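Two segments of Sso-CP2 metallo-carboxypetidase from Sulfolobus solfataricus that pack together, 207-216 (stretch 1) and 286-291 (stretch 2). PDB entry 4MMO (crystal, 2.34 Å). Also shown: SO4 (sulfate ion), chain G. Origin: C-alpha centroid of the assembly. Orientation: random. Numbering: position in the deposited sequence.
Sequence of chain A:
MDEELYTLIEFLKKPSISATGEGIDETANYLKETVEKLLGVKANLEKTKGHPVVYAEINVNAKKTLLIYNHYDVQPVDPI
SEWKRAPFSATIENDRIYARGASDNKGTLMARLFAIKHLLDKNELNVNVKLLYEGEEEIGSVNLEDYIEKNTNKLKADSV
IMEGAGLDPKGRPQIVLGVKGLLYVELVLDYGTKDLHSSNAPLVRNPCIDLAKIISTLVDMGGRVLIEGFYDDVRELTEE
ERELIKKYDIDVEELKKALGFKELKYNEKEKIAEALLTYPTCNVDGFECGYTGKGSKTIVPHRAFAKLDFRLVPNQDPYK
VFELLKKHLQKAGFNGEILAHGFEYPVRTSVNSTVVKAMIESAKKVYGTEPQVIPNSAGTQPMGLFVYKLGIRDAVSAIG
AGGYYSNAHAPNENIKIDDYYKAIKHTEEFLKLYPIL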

# COMPACT_ATOMS: atom_id res chain seq x y z
N PRO A 207 3.58 -10.86 -7.98
CA PRO A 207 4.34 -9.61 -8.05
C PRO A 207 4.57 -8.96 -6.68
O PRO A 207 5.58 -8.28 -6.51
CB PRO A 207 3.48 -8.72 -8.94
CG PRO A 207 2.09 -9.21 -8.71
CD PRO A 207 2.22 -10.69 -8.52
N CYS A 208 3.65 -9.14 -5.73
CA CYS A 208 3.84 -8.62 -4.38
C CYS A 208 5.12 -9.15 -3.76
O CYS A 208 5.96 -8.39 -3.28
CB CYS A 208 2.67 -9.01 -3.46
SG CYS A 208 1.06 -8.69 -4.14
N ILE A 209 5.25 -10.47 -3.75
CA ILE A 209 6.40 -11.11 -3.12
C ILE A 209 7.68 -10.73 -3.86
O ILE A 209 8.70 -10.44 -3.23
CB ILE A 209 6.23 -12.66 -3.03
CG1 ILE A 209 7.42 -13.30 -2.32
CG2 ILE A 209 6.08 -13.27 -4.40
CD1 ILE A 209 7.52 -12.93 -0.87
N ASP A 210 7.62 -10.73 -5.19
CA ASP A 210 8.80 -10.41 -5.99
C ASP A 210 9.29 -9.00 -5.69
O ASP A 210 10.47 -8.78 -5.47
CB ASP A 210 8.51 -10.56 -7.49
CG ASP A 210 8.46 -12.01 -7.93
OD1 ASP A 210 8.78 -12.90 -7.12
OD2 ASP A 210 8.10 -12.26 -9.11
N LEU A 211 8.36 -8.05 -5.66
CA LEU A 211 8.72 -6.66 -5.39
C LEU A 211 9.18 -6.48 -3.94
O LEU A 211 10.12 -5.74 -3.67
CB LEU A 211 7.56 -5.72 -5.70
CG LEU A 211 7.88 -4.23 -5.66
CD1 LEU A 211 9.04 -3.87 -6.58
CD2 LEU A 211 6.65 -3.41 -6.02
N ALA A 212 8.51 -7.17 -3.01
CA ALA A 212 8.92 -7.14 -1.61
C ALA A 212 10.35 -7.64 -1.49
O ALA A 212 11.14 -7.11 -0.71
CB ALA A 212 7.99 -8.00 -0.76
N LYS A 213 10.69 -8.66 -2.27
CA LYS A 213 12.03 -9.22 -2.24
C LYS A 213 13.03 -8.22 -2.81
O LYS A 213 14.13 -8.08 -2.28
CB LYS A 213 12.08 -10.54 -3.01
CG LYS A 213 11.95 -11.76 -2.11
CD LYS A 213 11.52 -13.00 -2.87
CE LYS A 213 11.23 -14.16 -1.93
NZ LYS A 213 12.41 -14.53 -1.09
N ILE A 214 12.63 -7.51 -3.86
CA ILE A 214 13.49 -6.52 -4.50
C ILE A 214 13.87 -5.41 -3.53
O ILE A 214 15.06 -5.13 -3.33
CB ILE A 214 12.80 -5.90 -5.74
CG1 ILE A 214 12.71 -6.91 -6.88
CG2 ILE A 214 13.53 -4.63 -6.21
CD1 ILE A 214 14.04 -7.30 -7.50
N ILE A 215 12.87 -4.77 -2.93
CA ILE A 215 13.14 -3.66 -2.03
C ILE A 215 13.90 -4.13 -0.79
O ILE A 215 14.61 -3.34 -0.16
CB ILE A 215 11.86 -2.89 -1.63
CG1 ILE A 215 10.86 -3.83 -0.94
CG2 ILE A 215 11.23 -2.24 -2.86
CD1 ILE A 215 9.61 -3.13 -0.45
N SER A 216 13.77 -5.41 -0.45
CA SER A 216 14.50 -5.97 0.68
C SER A 216 16.01 -6.00 0.42
O SER A 216 16.80 -5.98 1.37
CB SER A 216 14.00 -7.38 1.01
OG SER A 216 12.69 -7.33 1.56
N GLY A 286 5.92 4.16 0.01
CA GLY A 286 4.70 3.45 -0.29
C GLY A 286 4.93 2.10 -0.94
O GLY A 286 5.90 1.89 -1.66
N PHE A 287 4.02 1.18 -0.64
CA PHE A 287 3.98 -0.11 -1.29
C PHE A 287 2.52 -0.55 -1.36
O PHE A 287 1.86 -0.67 -0.33
CB PHE A 287 4.82 -1.13 -0.52
CG PHE A 287 4.92 -2.47 -1.18
CD1 PHE A 287 6.03 -2.82 -1.93
CD2 PHE A 287 3.91 -3.40 -1.05
CE1 PHE A 287 6.12 -4.06 -2.54
CE2 PHE A 287 3.99 -4.64 -1.66
CZ PHE A 287 5.10 -4.96 -2.40
N GLU A 288 2.04 -0.75 -2.58
CA GLU A 288 0.66 -1.17 -2.82
C GLU A 288 0.66 -2.41 -3.68
O GLU A 288 1.38 -2.50 -4.67
CB GLU A 288 -0.12 -0.06 -3.53
CG GLU A 288 -1.55 -0.42 -3.90
CD GLU A 288 -2.46 -0.55 -2.69
OE1 GLU A 288 -2.28 0.22 -1.73
OE2 GLU A 288 -3.35 -1.43 -2.71
N CYS A 289 -0.17 -3.37 -3.30
CA CYS A 289 -0.37 -4.56 -4.11
C CYS A 289 -1.59 -5.34 -3.67
O CYS A 289 -1.86 -5.46 -2.47
CB CYS A 289 0.85 -5.47 -4.04
SG CYS A 289 0.66 -6.93 -5.06
N GLY A 290 -2.31 -5.89 -4.64
CA GLY A 290 -3.43 -6.76 -4.36
C GLY A 290 -4.53 -6.11 -3.56
O GLY A 290 -4.67 -4.89 -3.54
N TYR A 291 -5.30 -6.95 -2.87
CA TYR A 291 -6.51 -6.50 -2.19
C TYR A 291 -6.24 -5.90 -0.82
O TYR A 291 -5.57 -6.49 0.02
CB TYR A 291 -7.49 -7.67 -2.05
CG TYR A 291 -8.68 -7.34 -1.19
CD1 TYR A 291 -9.72 -6.57 -1.68
CD2 TYR A 291 -8.78 -7.82 0.11
CE1 TYR A 291 -10.82 -6.27 -0.90
CE2 TYR A 291 -9.88 -7.53 0.90
CZ TYR A 291 -10.90 -6.75 0.39
OH TYR A 291 -11.99 -6.46 1.17
S SO4 G . 15.50 -16.50 -2.29
O1 SO4 G . 14.45 -15.61 -2.79
O2 SO4 G . 16.77 -15.79 -2.29
O3 SO4 G . 15.18 -16.93 -0.93
O4 SO4 G . 15.60 -17.68 -3.16

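A helix and a strand can be joined by a disulfide at one point and packed against a large side chain at another. The contact between residues 207-216 and 286-291 of Sso-CP2 is an example. The helix runs nearly antiparallel to the strand, at 158° between their N-to-C directions, and the two segments bury 282 Å² between them, both sides summed. No hydrogen bond crosses the interface, so its cohesion rests on a disulfide and on apolar packing.

The covalent link joins Cys208 SG to Cys289 SG at 2.0 Å, the normal length of a disulfide, with a chi3 of -60°, smaller in magnitude than the roughly 90° usual for such a bond. Cys208 adopts the m rotamer and Cys289 the t rotamer, and their CA atoms lie 5.9 Å apart. The bond ties together residues 81 positions apart in sequence. Further along, the backbones stand farther from each other: the CA atoms of Ala212 and Phe287 are 8.6 Å apart, a separation that leaves room for an aromatic ring.

Phe287 occupies that space. Its CA-to-CB bond points toward the helix, and with chi1 at -176° (t) the ring reaches residues on successive turns. Leu211 and Ile215, four residues apart and both directed toward the strand, supply the apolar side-chain contacts: Leu211 CD2 lies 3.6 Å from Phe287 CE1, and Ile215 CD1 lies 3.9 Å from Phe287 CD1. Both methyl groups approach the ring obliquely. Phe287 has 98 Å² covered by the helix, more than any other residue in the contact.

The ring also meets the helix backbone. Cys208 O lies 3.6 Å from Phe287 CZ, at the ring edge and near its plane, where the slightly positive rim of an aromatic ring suits a carbonyl oxygen. That oxygen already accepts a helical hydrogen bond from Ala212 N, at 2.8 Å, so the aromatic contact supplements an intact helix.

The strand's alternation sorts its side chains: Phe287 and Cys289 point toward the helix, whereas the intervening Glu288 points away. Gly290, with a positive phi of 61°, has a conformation that favours glycine, and its N is 4.4 Å from Cys208 SG.

The side-chain hydrogen bonds do not cross between the segments. Ser216 OG donates to Ala212 O at 2.8 Å, within the helix, and Lys213, out of reach of the strand, donates from NZ to O1 of the sulfate ion at 2.9 Å. That ion probably came from the crystallisation liquor.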